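Local coordinates for protein precorrin-8x Methyl Mutase (Thermus thermophilus, PDB 1V9C) that probably acts as a precorrin-8X methylmutase, moving a methyl group on the precorrin-8X macrocycle to give hydrogenobyrinate during adenosylcobalamin (vitamin B12) biosynthesis, at residues B[79-88]-B[194-205]; B[137-148]-B[168-178]. All blocks are in the same frame, centred on the assembly; numbering follows the deposited sequence.

Following the chain from its N terminus, residues 79-88 come first, just ahead of strand 92-94. Next come 137-148 and then 168-178, which pair with each other after 19 intervening residues and close the short loop of interaction 2 around strand 155-158. Only when the chain reaches helix 190-205 does interaction 1 close its own loop of 105 residues, so interaction 2 is nested inside it. The two contacts do not touch: their centres lie about 24 Å apart, on opposite sides of the chain's centre. Interaction 1 ties helix 82-88 to the C-terminal helix 190-205, whereas interaction 2 ties together the helices that precede and follow strand 155-158 in the chain.

Interaction 1: residues B[79-88]-B[194-205]; sequences GLNPERLRLF and VAALHALIRLAA. With SO4 (sulfate ion), chain F; SO4 (sulfate ion), chain E.
N81 N donates to H198 NE2 at 2.9 Å, only 6° out of the ring plane. ND1 of H198 donates to O1 of a bound sulfate (chain E) at 3.0 Å, so both ring nitrogens are engaged, which fixes the ring's rotation. R84, extended from CG to NE, lays NH1 3.7 Å above one ring face, guanidinium and ring planes 74° apart. With H198 cut back to an alanine, the N81 N-H is likely to lose its acceptor, the sulfate one donor, and R84 the ring beneath its NH1. Branched aliphatic side chains fill the space between the helices, which cross at 45°: L80 CD2 meets L197 CB (4.0 Å), and I201 sets CG2 against L87 CD2 (4.0 Å) and CD1 near L85 CD2. F88 directs its ring edge at A205 N (CZ to N 3.5 Å). N81 is the N-cap of helix 82-88, its O accepting from R84 N and L85 N, so the histidine holds that helix start. R202, one turn on from H198, donates through NH1 to O3 of a second sulfate (chain F); R35 also bonds sulfate. This is helix-on-helix packing in a doubly wound α/β fold, beside basic groups that here hold sulfate, probably from the crystallisation liquor.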
loop_
_atom_site.group_PDB
_atom_site.type_symbol
_atom_site.label_atom_id
_atom_site.label_comp_id
_atom_site.label_asym_id
_atom_site.label_seq_id
_atom_site.Cartn_x
_atom_site.Cartn_y
_atom_site.Cartn_z
ATOM N N GLY B 79 0.740 -4.294 6.539
ATOM C CA GLY B 79 -0.292 -4.709 5.612
ATOM C C GLY B 79 -0.608 -6.184 5.761
ATOM O O GLY B 79 -1.757 -6.603 5.639
ATOM N N LEU B 80 0.410 -6.992 6.037
ATOM C CA LEU B 80 0.173 -8.416 6.187
ATOM C C LEU B 80 -0.857 -8.717 7.278
ATOM O O LEU B 80 -0.958 -8.005 8.268
ATOM C CB LEU B 80 1.486 -9.133 6.460
ATOM C CG LEU B 80 2.401 -9.010 5.247
ATOM C CD1 LEU B 80 3.825 -9.283 5.661
ATOM C CD2 LEU B 80 1.937 -9.945 4.165
ATOM N N ASN B 81 -1.616 -9.784 7.069
ATOM C CA ASN B 81 -2.660 -10.204 7.979
ATOM C C ASN B 81 -2.105 -11.143 9.070
ATOM O O ASN B 81 -1.616 -12.226 8.764
ATOM C CB ASN B 81 -3.735 -10.930 7.177
ATOM C CG ASN B 81 -4.932 -11.334 8.018
ATOM O OD1 ASN B 81 -5.282 -12.505 8.086
ATOM N ND2 ASN B 81 -5.565 -10.364 8.645
ATOM N N PRO B 82 -2.204 -10.740 10.352
ATOM C CA PRO B 82 -1.709 -11.545 11.480
ATOM C C PRO B 82 -2.230 -12.979 11.479
ATOM O O PRO B 82 -1.468 -13.923 11.694
ATOM C CB PRO B 82 -2.170 -10.751 12.704
ATOM C CG PRO B 82 -2.160 -9.332 12.214
ATOM C CD PRO B 82 -2.752 -9.452 10.823
ATOM N N GLU B 83 -3.526 -13.135 11.230
ATOM C CA GLU B 83 -4.171 -14.449 11.170
ATOM C C GLU B 83 -3.567 -15.321 10.071
ATOM O O GLU B 83 -3.557 -16.544 10.165
ATOM C CB GLU B 83 -5.667 -14.292 10.879
ATOM C CG GLU B 83 -6.328 -13.173 11.654
ATOM C CD GLU B 83 -6.633 -13.570 13.075
ATOM O OE1 GLU B 83 -6.825 -12.667 13.920
ATOM O OE2 GLU B 83 -6.688 -14.793 13.337
ATOM N N ARG B 84 -3.075 -14.694 9.012
ATOM C CA ARG B 84 -2.511 -15.466 7.913
ATOM C C ARG B 84 -1.049 -15.787 8.183
ATOM O O ARG B 84 -0.558 -16.848 7.827
ATOM C CB ARG B 84 -2.714 -14.705 6.600
ATOM C CG ARG B 84 -4.203 -14.627 6.235
ATOM C CD ARG B 84 -4.518 -13.512 5.263
ATOM N NE ARG B 84 -5.946 -13.456 4.953
ATOM C CZ ARG B 84 -6.538 -12.448 4.319
ATOM N NH1 ARG B 84 -5.831 -11.399 3.926
ATOM N NH2 ARG B 84 -7.838 -12.491 4.064
ATOM N N LEU B 85 -0.356 -14.863 8.823
ATOM C CA LEU B 85 1.023 -15.103 9.173
ATOM C C LEU B 85 1.039 -16.312 10.143
ATOM O O LEU B 85 1.955 -17.128 10.112
ATOM C CB LEU B 85 1.615 -13.856 9.842
ATOM C CG LEU B 85 1.878 -12.643 8.938
ATOM C CD1 LEU B 85 2.675 -11.607 9.701
ATOM C CD2 LEU B 85 2.631 -13.053 7.684
ATOM N N ARG B 86 -0.011 -16.432 10.954
ATOM C CA ARG B 86 -0.143 -17.503 11.937
ATOM C C ARG B 86 -0.229 -18.919 11.379
ATOM O O ARG B 86 0.197 -19.862 12.031
ATOM C CB ARG B 86 -1.366 -17.241 12.830
ATOM C CG ARG B 86 -1.466 -18.157 14.062
ATOM C CD ARG B 86 -2.840 -18.049 14.711
ATOM N NE ARG B 86 -3.204 -16.674 15.037
ATOM C CZ ARG B 86 -4.432 -16.299 15.390
ATOM N NH1 ARG B 86 -5.396 -17.203 15.464
ATOM N NH2 ARG B 86 -4.705 -15.025 15.645
ATOM N N LEU B 87 -0.776 -19.085 10.180
ATOM C CA LEU B 87 -0.901 -20.419 9.601
ATOM C C LEU B 87 0.405 -21.221 9.636
ATOM O O LEU B 87 0.432 -22.345 10.133
ATOM C CB LEU B 87 -1.441 -20.332 8.169
ATOM C CG LEU B 87 -2.970 -20.225 8.038
ATOM C CD1 LEU B 87 -3.521 -19.162 8.985
ATOM C CD2 LEU B 87 -3.333 -19.898 6.598
ATOM N N PHE B 88 1.483 -20.660 9.102
ATOM C CA PHE B 88 2.757 -21.360 9.120
ATOM C C PHE B 88 3.772 -20.550 9.921
ATOM O O PHE B 88 4.974 -20.773 9.809
ATOM C CB PHE B 88 3.289 -21.587 7.702
ATOM C CG PHE B 88 2.309 -22.266 6.779
ATOM C CD1 PHE B 88 1.348 -21.523 6.092
ATOM C CD2 PHE B 88 2.348 -23.647 6.594
ATOM C CE1 PHE B 88 0.438 -22.144 5.228
ATOM C CE2 PHE B 88 1.442 -24.284 5.732
ATOM C CZ PHE B 88 0.484 -23.526 5.048
ATOM N N VAL B 194 2.230 -7.259 -0.574
ATOM C CA VAL B 194 1.298 -7.832 0.400
ATOM C C VAL B 194 0.318 -8.810 -0.290
ATOM O O VAL B 194 0.154 -9.952 0.137
ATOM C CB VAL B 194 0.499 -6.708 1.131
ATOM C CG1 VAL B 194 -0.604 -7.315 1.992
ATOM C CG2 VAL B 194 1.445 -5.854 1.992
ATOM N N ALA B 195 -0.311 -8.365 -1.372
ATOM C CA ALA B 195 -1.278 -9.205 -2.094
ATOM C C ALA B 195 -0.661 -10.506 -2.602
ATOM O O ALA B 195 -1.276 -11.572 -2.512
ATOM C CB ALA B 195 -1.893 -8.416 -3.258
ATOM N N ALA B 196 0.548 -10.409 -3.146
ATOM C CA ALA B 196 1.266 -11.576 -3.648
ATOM C C ALA B 196 1.603 -12.532 -2.483
ATOM O O ALA B 196 1.471 -13.749 -2.611
ATOM C CB ALA B 196 2.559 -11.134 -4.368
ATOM N N LEU B 197 2.041 -11.981 -1.353
ATOM C CA LEU B 197 2.349 -12.817 -0.193
ATOM C C LEU B 197 1.058 -13.469 0.308
ATOM O O LEU B 197 1.029 -14.668 0.544
ATOM C CB LEU B 197 3.005 -11.987 0.926
ATOM C CG LEU B 197 4.465 -11.610 0.621
ATOM C CD1 LEU B 197 5.011 -10.546 1.561
ATOM C CD2 LEU B 197 5.286 -12.883 0.735
ATOM N N HIS B 198 -0.018 -12.693 0.459
ATOM C CA HIS B 198 -1.261 -13.294 0.910
ATOM C C HIS B 198 -1.682 -14.414 -0.034
ATOM O O HIS B 198 -2.163 -15.450 0.405
ATOM C CB HIS B 198 -2.355 -12.238 1.034
ATOM C CG HIS B 198 -2.257 -11.423 2.288
ATOM N ND1 HIS B 198 -2.732 -10.133 2.382
ATOM C CD2 HIS B 198 -1.730 -11.717 3.501
ATOM C CE1 HIS B 198 -2.498 -9.662 3.592
ATOM N NE2 HIS B 198 -1.888 -10.603 4.291
ATOM N N ALA B 199 -1.461 -14.225 -1.330
ATOM C CA ALA B 199 -1.831 -15.253 -2.292
ATOM C C ALA B 199 -0.975 -16.489 -2.080
ATOM O O ALA B 199 -1.467 -17.606 -2.178
ATOM C CB ALA B 199 -1.660 -14.740 -3.713
ATOM N N LEU B 200 0.305 -16.291 -1.784
ATOM C CA LEU B 200 1.199 -17.423 -1.570
ATOM C C LEU B 200 0.799 -18.207 -0.344
ATOM O O LEU B 200 0.779 -19.433 -0.375
ATOM C CB LEU B 200 2.653 -16.958 -1.457
ATOM C CG LEU B 200 3.196 -16.476 -2.809
ATOM C CD1 LEU B 200 4.628 -15.977 -2.678
ATOM C CD2 LEU B 200 3.092 -17.613 -3.802
ATOM N N ILE B 201 0.468 -17.499 0.733
ATOM C CA ILE B 201 0.053 -18.152 1.956
ATOM C C ILE B 201 -1.217 -18.973 1.752
ATOM O O ILE B 201 -1.285 -20.123 2.184
ATOM C CB ILE B 201 -0.192 -17.137 3.075
ATOM C CG1 ILE B 201 1.146 -16.562 3.551
ATOM C CG2 ILE B 201 -0.942 -17.800 4.221
ATOM C CD1 ILE B 201 1.022 -15.506 4.649
ATOM N N ARG B 202 -2.217 -18.383 1.097
ATOM C CA ARG B 202 -3.479 -19.083 0.855
ATOM C C ARG B 202 -3.283 -20.341 0.002
ATOM O O ARG B 202 -3.924 -21.353 0.242
ATOM C CB ARG B 202 -4.481 -18.157 0.167
ATOM C CG ARG B 202 -5.801 -18.822 -0.199
ATOM C CD ARG B 202 -6.592 -19.180 1.046
ATOM N NE ARG B 202 -7.870 -19.815 0.729
ATOM C CZ ARG B 202 -8.854 -19.241 0.039
ATOM N NH1 ARG B 202 -8.726 -18.004 -0.422
ATOM N NH2 ARG B 202 -9.976 -19.911 -0.190
ATOM N N LEU B 203 -2.410 -20.265 -0.999
ATOM C CA LEU B 203 -2.142 -21.413 -1.864
ATOM C C LEU B 203 -1.467 -22.495 -1.039
ATOM O O LEU B 203 -1.750 -23.674 -1.196
ATOM C CB LEU B 203 -1.213 -21.026 -3.022
ATOM C CG LEU B 203 -1.797 -20.534 -4.345
ATOM C CD1 LEU B 203 -0.680 -19.968 -5.216
ATOM C CD2 LEU B 203 -2.500 -21.679 -5.049
ATOM N N ALA B 204 -0.567 -22.076 -0.161
ATOM C CA ALA B 204 0.160 -23.000 0.682
ATOM C C ALA B 204 -0.796 -23.677 1.648
ATOM O O ALA B 204 -0.774 -24.895 1.803
ATOM C CB ALA B 204 1.229 -22.258 1.436
ATOM N N ALA B 205 -1.633 -22.874 2.298
ATOM C CA ALA B 205 -2.610 -23.391 3.245
ATOM C C ALA B 205 -3.476 -24.451 2.562
ATOM O O ALA B 205 -3.831 -25.466 3.161
ATOM C CB ALA B 205 -3.478 -22.255 3.758
HETATM S S SO4 F . -7.496 -15.399 2.190
HETATM O O1 SO4 F . -6.397 -14.458 2.449
HETATM O O2 SO4 F . -7.448 -16.507 3.162
HETATM O O3 SO4 F . -7.373 -15.926 0.821
HETATM O O4 SO4 F . -8.783 -14.694 2.316
HETATM S S SO4 E . -5.143 -8.590 0.067
HETATM O O1 SO4 E . -4.122 -7.915 0.892
HETATM O O2 SO4 E . -5.954 -9.497 0.892
HETATM O O3 SO4 E . -4.468 -9.379 -0.971
HETATM O O4 SO4 E . -6.015 -7.575 -0.553
#

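Interaction 2: residues B[137-148]-B[168-178]. With SO4 (sulfate ion), chain G.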
loop_
_atom_site.group_PDB
_atom_site.type_symbol
_atom_site.label_atom_id
_atom_site.label_comp_id
_atom_site.label_asym_id
_atom_site.label_seq_id
_atom_site.Cartn_x
_atom_site.Cartn_y
_atom_site.Cartn_z
ATOM N N PRO B 137 14.385 0.543 -4.566
ATOM C CA PRO B 137 15.127 -0.021 -5.702
ATOM C C PRO B 137 16.595 -0.285 -5.357
ATOM O O PRO B 137 17.150 -1.320 -5.725
ATOM C CB PRO B 137 14.998 1.061 -6.779
ATOM C CG PRO B 137 13.706 1.719 -6.450
ATOM C CD PRO B 137 13.773 1.830 -4.939
ATOM N N THR B 138 17.220 0.664 -4.664
ATOM C CA THR B 138 18.621 0.515 -4.294
ATOM C C THR B 138 18.764 -0.675 -3.351
ATOM O O THR B 138 19.836 -1.263 -3.224
ATOM C CB THR B 138 19.175 1.789 -3.603
ATOM O OG1 THR B 138 18.571 1.940 -2.318
ATOM C CG2 THR B 138 18.878 3.025 -4.437
ATOM N N PHE B 139 17.675 -1.030 -2.684
ATOM C CA PHE B 139 17.717 -2.168 -1.787
ATOM C C PHE B 139 17.791 -3.442 -2.635
ATOM O O PHE B 139 18.559 -4.351 -2.344
ATOM C CB PHE B 139 16.467 -2.203 -0.903
ATOM C CG PHE B 139 16.376 -3.427 -0.034
ATOM C CD1 PHE B 139 17.244 -3.601 1.036
ATOM C CD2 PHE B 139 15.435 -4.415 -0.302
ATOM C CE1 PHE B 139 17.180 -4.741 1.830
ATOM C CE2 PHE B 139 15.362 -5.568 0.490
ATOM C CZ PHE B 139 16.235 -5.730 1.557
ATOM N N LEU B 140 16.990 -3.487 -3.692
ATOM C CA LEU B 140 16.948 -4.645 -4.582
ATOM C C LEU B 140 18.274 -4.819 -5.328
ATOM O O LEU B 140 18.656 -5.929 -5.683
ATOM C CB LEU B 140 15.803 -4.489 -5.583
ATOM C CG LEU B 140 15.558 -5.691 -6.494
ATOM C CD1 LEU B 140 15.313 -6.939 -5.643
ATOM C CD2 LEU B 140 14.361 -5.407 -7.384
ATOM N N LEU B 141 18.962 -3.709 -5.567
ATOM C CA LEU B 141 20.255 -3.746 -6.237
ATOM C C LEU B 141 21.313 -4.266 -5.272
ATOM O O LEU B 141 22.131 -5.100 -5.638
ATOM C CB LEU B 141 20.641 -2.353 -6.723
ATOM C CG LEU B 141 19.967 -1.933 -8.017
ATOM C CD1 LEU B 141 20.390 -0.519 -8.360
ATOM C CD2 LEU B 141 20.347 -2.898 -9.130
ATOM N N ALA B 142 21.300 -3.767 -4.041
ATOM C CA ALA B 142 22.256 -4.223 -3.036
ATOM C C ALA B 142 22.048 -5.723 -2.877
ATOM O O ALA B 142 22.987 -6.500 -3.000
ATOM C CB ALA B 142 22.016 -3.513 -1.711
ATOM N N LEU B 143 20.800 -6.119 -2.632
ATOM C CA LEU B 143 20.452 -7.529 -2.472
ATOM C C LEU B 143 20.897 -8.377 -3.660
ATOM O O LEU B 143 21.377 -9.491 -3.483
ATOM C CB LEU B 143 18.935 -7.696 -2.282
ATOM C CG LEU B 143 18.396 -9.136 -2.242
ATOM C CD1 LEU B 143 19.079 -9.910 -1.105
ATOM C CD2 LEU B 143 16.873 -9.129 -2.053
ATOM N N VAL B 144 20.730 -7.863 -4.871
ATOM C CA VAL B 144 21.120 -8.631 -6.051
ATOM C C VAL B 144 22.624 -8.839 -6.118
ATOM O O VAL B 144 23.093 -9.869 -6.596
ATOM C CB VAL B 144 20.639 -7.956 -7.344
ATOM C CG1 VAL B 144 21.296 -8.603 -8.551
ATOM C CG2 VAL B 144 19.126 -8.082 -7.443
ATOM N N GLU B 145 23.372 -7.853 -5.639
ATOM C CA GLU B 145 24.820 -7.935 -5.621
ATOM C C GLU B 145 25.184 -8.917 -4.518
ATOM O O GLU B 145 26.091 -9.731 -4.672
ATOM C CB GLU B 145 25.416 -6.552 -5.345
ATOM C CG GLU B 145 24.932 -5.500 -6.342
ATOM C CD GLU B 145 25.594 -4.143 -6.173
ATOM O OE1 GLU B 145 25.211 -3.202 -6.908
ATOM O OE2 GLU B 145 26.496 -4.015 -5.314
ATOM N N ALA B 146 24.445 -8.851 -3.414
ATOM C CA ALA B 146 24.669 -9.735 -2.280
ATOM C C ALA B 146 24.370 -11.181 -2.653
ATOM O O ALA B 146 24.882 -12.110 -2.025
ATOM C CB ALA B 146 23.800 -9.313 -1.108
ATOM N N ILE B 147 23.537 -11.366 -3.672
ATOM C CA ILE B 147 23.174 -12.700 -4.135
ATOM C C ILE B 147 24.333 -13.294 -4.933
ATOM O O ILE B 147 24.534 -14.508 -4.940
ATOM C CB ILE B 147 21.880 -12.660 -5.019
ATOM C CG1 ILE B 147 20.646 -12.476 -4.126
ATOM C CG2 ILE B 147 21.749 -13.931 -5.851
ATOM C CD1 ILE B 147 19.328 -12.441 -4.885
ATOM N N ARG B 148 25.093 -12.426 -5.600
ATOM C CA ARG B 148 26.235 -12.862 -6.400
ATOM C C ARG B 148 27.411 -13.234 -5.503
ATOM O O ARG B 148 28.412 -13.769 -5.972
ATOM C CB ARG B 148 26.663 -11.766 -7.380
ATOM C CG ARG B 148 25.651 -11.444 -8.479
ATOM C CD ARG B 148 25.360 -12.638 -9.381
ATOM N NE ARG B 148 24.660 -12.213 -10.589
ATOM C CZ ARG B 148 24.187 -13.037 -11.524
ATOM N NH1 ARG B 148 24.328 -14.354 -11.395
ATOM N NH2 ARG B 148 23.582 -12.541 -12.603
ATOM N N GLU B 168 16.065 -0.729 -13.762
ATOM C CA GLU B 168 17.321 -1.462 -13.705
ATOM C C GLU B 168 17.370 -2.427 -12.525
ATOM O O GLU B 168 17.969 -3.498 -12.612
ATOM C CB GLU B 168 18.493 -0.479 -13.650
ATOM C CG GLU B 168 19.201 -0.396 -12.322
ATOM C CD GLU B 168 20.377 0.557 -12.361
ATOM O OE1 GLU B 168 20.152 1.759 -12.620
ATOM O OE2 GLU B 168 21.521 0.105 -12.134
ATOM N N ALA B 169 16.731 -2.042 -11.424
ATOM C CA ALA B 169 16.691 -2.880 -10.231
ATOM C C ALA B 169 15.972 -4.192 -10.541
ATOM O O ALA B 169 16.357 -5.265 -10.060
ATOM C CB ALA B 169 15.972 -2.149 -9.107
ATOM N N LYS B 170 14.926 -4.102 -11.351
ATOM C CA LYS B 170 14.176 -5.284 -11.713
ATOM C C LYS B 170 14.978 -6.139 -12.692
ATOM O O LYS B 170 15.013 -7.362 -12.565
ATOM C CB LYS B 170 12.819 -4.878 -12.287
ATOM C CG LYS B 170 11.945 -4.222 -11.223
ATOM C CD LYS B 170 10.693 -3.591 -11.782
ATOM C CE LYS B 170 9.868 -2.987 -10.654
ATOM N NZ LYS B 170 8.495 -2.652 -11.082
ATOM N N ARG B 171 15.637 -5.504 -13.656
ATOM C CA ARG B 171 16.461 -6.250 -14.605
ATOM C C ARG B 171 17.533 -7.005 -13.818
ATOM O O ARG B 171 17.741 -8.200 -14.016
ATOM C CB ARG B 171 17.123 -5.299 -15.600
ATOM C CG ARG B 171 16.632 -5.463 -17.029
ATOM C CD ARG B 171 17.109 -4.309 -17.909
ATOM N NE ARG B 171 16.424 -3.055 -17.592
ATOM C CZ ARG B 171 16.811 -1.858 -18.021
ATOM N NH1 ARG B 171 17.886 -1.735 -18.786
ATOM N NH2 ARG B 171 16.118 -0.779 -17.689
ATOM N N ALA B 172 18.200 -6.315 -12.903
ATOM C CA ALA B 172 19.228 -6.955 -12.101
ATOM C C ALA B 172 18.670 -8.176 -11.372
ATOM O O ALA B 172 19.421 -9.094 -11.013
ATOM C CB ALA B 172 19.786 -5.980 -11.102
ATOM N N LEU B 173 17.358 -8.191 -11.146
ATOM C CA LEU B 173 16.736 -9.313 -10.452
ATOM C C LEU B 173 16.323 -10.429 -11.417
ATOM O O LEU B 173 16.523 -11.614 -11.143
ATOM C CB LEU B 173 15.512 -8.831 -9.667
ATOM C CG LEU B 173 14.671 -9.916 -8.987
ATOM C CD1 LEU B 173 15.516 -10.620 -7.920
ATOM C CD2 LEU B 173 13.433 -9.290 -8.359
ATOM N N MET B 174 15.750 -10.042 -12.549
ATOM C CA MET B 174 15.294 -11.000 -13.554
ATOM C C MET B 174 16.387 -11.747 -14.326
ATOM O O MET B 174 16.081 -12.537 -15.218
ATOM C CB MET B 174 14.392 -10.301 -14.554
ATOM C CG MET B 174 13.075 -9.856 -13.990
ATOM S SD MET B 174 12.154 -9.050 -15.271
ATOM C CE MET B 174 12.957 -7.458 -15.284
ATOM N N GLU B 175 17.648 -11.496 -13.985
ATOM C CA GLU B 175 18.780 -12.155 -14.641
ATOM C C GLU B 175 19.667 -12.761 -13.555
ATOM O O GLU B 175 20.836 -13.077 -13.784
ATOM C CB GLU B 175 19.568 -11.133 -15.471
ATOM C CG GLU B 175 18.713 -10.438 -16.533
ATOM C CD GLU B 175 19.452 -9.346 -17.292
ATOM O OE1 GLU B 175 19.980 -8.419 -16.643
ATOM O OE2 GLU B 175 19.495 -9.413 -18.542
ATOM N N ALA B 176 19.081 -12.929 -12.374
ATOM C CA ALA B 176 19.781 -13.473 -11.220
ATOM C C ALA B 176 19.434 -14.941 -10.962
ATOM O O ALA B 176 18.423 -15.449 -11.468
ATOM C CB ALA B 176 19.463 -12.634 -9.994
ATOM N N PRO B 177 20.279 -15.641 -10.171
ATOM C CA PRO B 177 20.172 -17.054 -9.781
ATOM C C PRO B 177 19.298 -17.343 -8.556
ATOM O O PRO B 177 19.720 -18.055 -7.641
ATOM C CB PRO B 177 21.621 -17.429 -9.515
ATOM C CG PRO B 177 22.100 -16.226 -8.815
ATOM C CD PRO B 177 21.574 -15.103 -9.714
ATOM N N VAL B 178 18.085 -16.802 -8.541
ATOM C CA VAL B 178 17.165 -17.017 -7.425
ATOM C C VAL B 178 15.753 -16.907 -7.988
ATOM O O VAL B 178 15.510 -16.146 -8.927
ATOM C CB VAL B 178 17.377 -15.951 -6.314
ATOM C CG1 VAL B 178 16.868 -14.600 -6.777
ATOM C CG2 VAL B 178 16.675 -16.368 -5.049
HETATM S S SO4 G . 15.294 3.743 -13.961
HETATM O O1 SO4 G . 15.977 4.873 -13.312
HETATM O O2 SO4 G . 16.205 2.577 -14.058
HETATM O O3 SO4 G . 14.883 4.142 -15.327
HETATM O O4 SO4 G . 14.094 3.387 -13.171
HETATM O O HOH W 1 22.587 -9.829 -11.676
#
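Two successive β-α-β units of the doubly wound sheet bring L140 and L141 of helix 137-147 against A169 of helix 166-174. The first helix links strands 130-133 and 155-158, the second strands 155-158 and 180-183, so they lie side by side; the axes of segments 137-147 and 168-174 are 26° apart and 8.6 Å at closest. Small residues suit so near an approach: the A169 methyl sits among P137, L140 and L141, and A172 CB takes L141 CD2 at 3.7 Å. Compact, branched V144 fits as closely, its CG1 on A172 CB (4.0 Å). L140 has its CG opposite the backbone nitrogen (chi1 -174°), which carries CD1 to L173 CD2 at 4.1 Å, the two leucines crossing at about a right angle. L173 in turn packs on W180 and V182 of strand 180-183, tying the helix pair to the sheet. At the amino end of helix 166-174 a sulfate accepts a weak bond from E168 N and further bonds from N165 N and L167 N. Near the end of helix 137-147, I147 divides its contacts between two residues of the loop after the second helix: CG2 meets P177 CG and CD1 meets V178 CG1, both at 3.8 Å. Last comes R148, whose long, flexible chain suits the exposed end of the contact: NH2 donates to a water at 3.0 Å, and P177 CD lies over one face of the guanidinium, 3.3 Å from NH1.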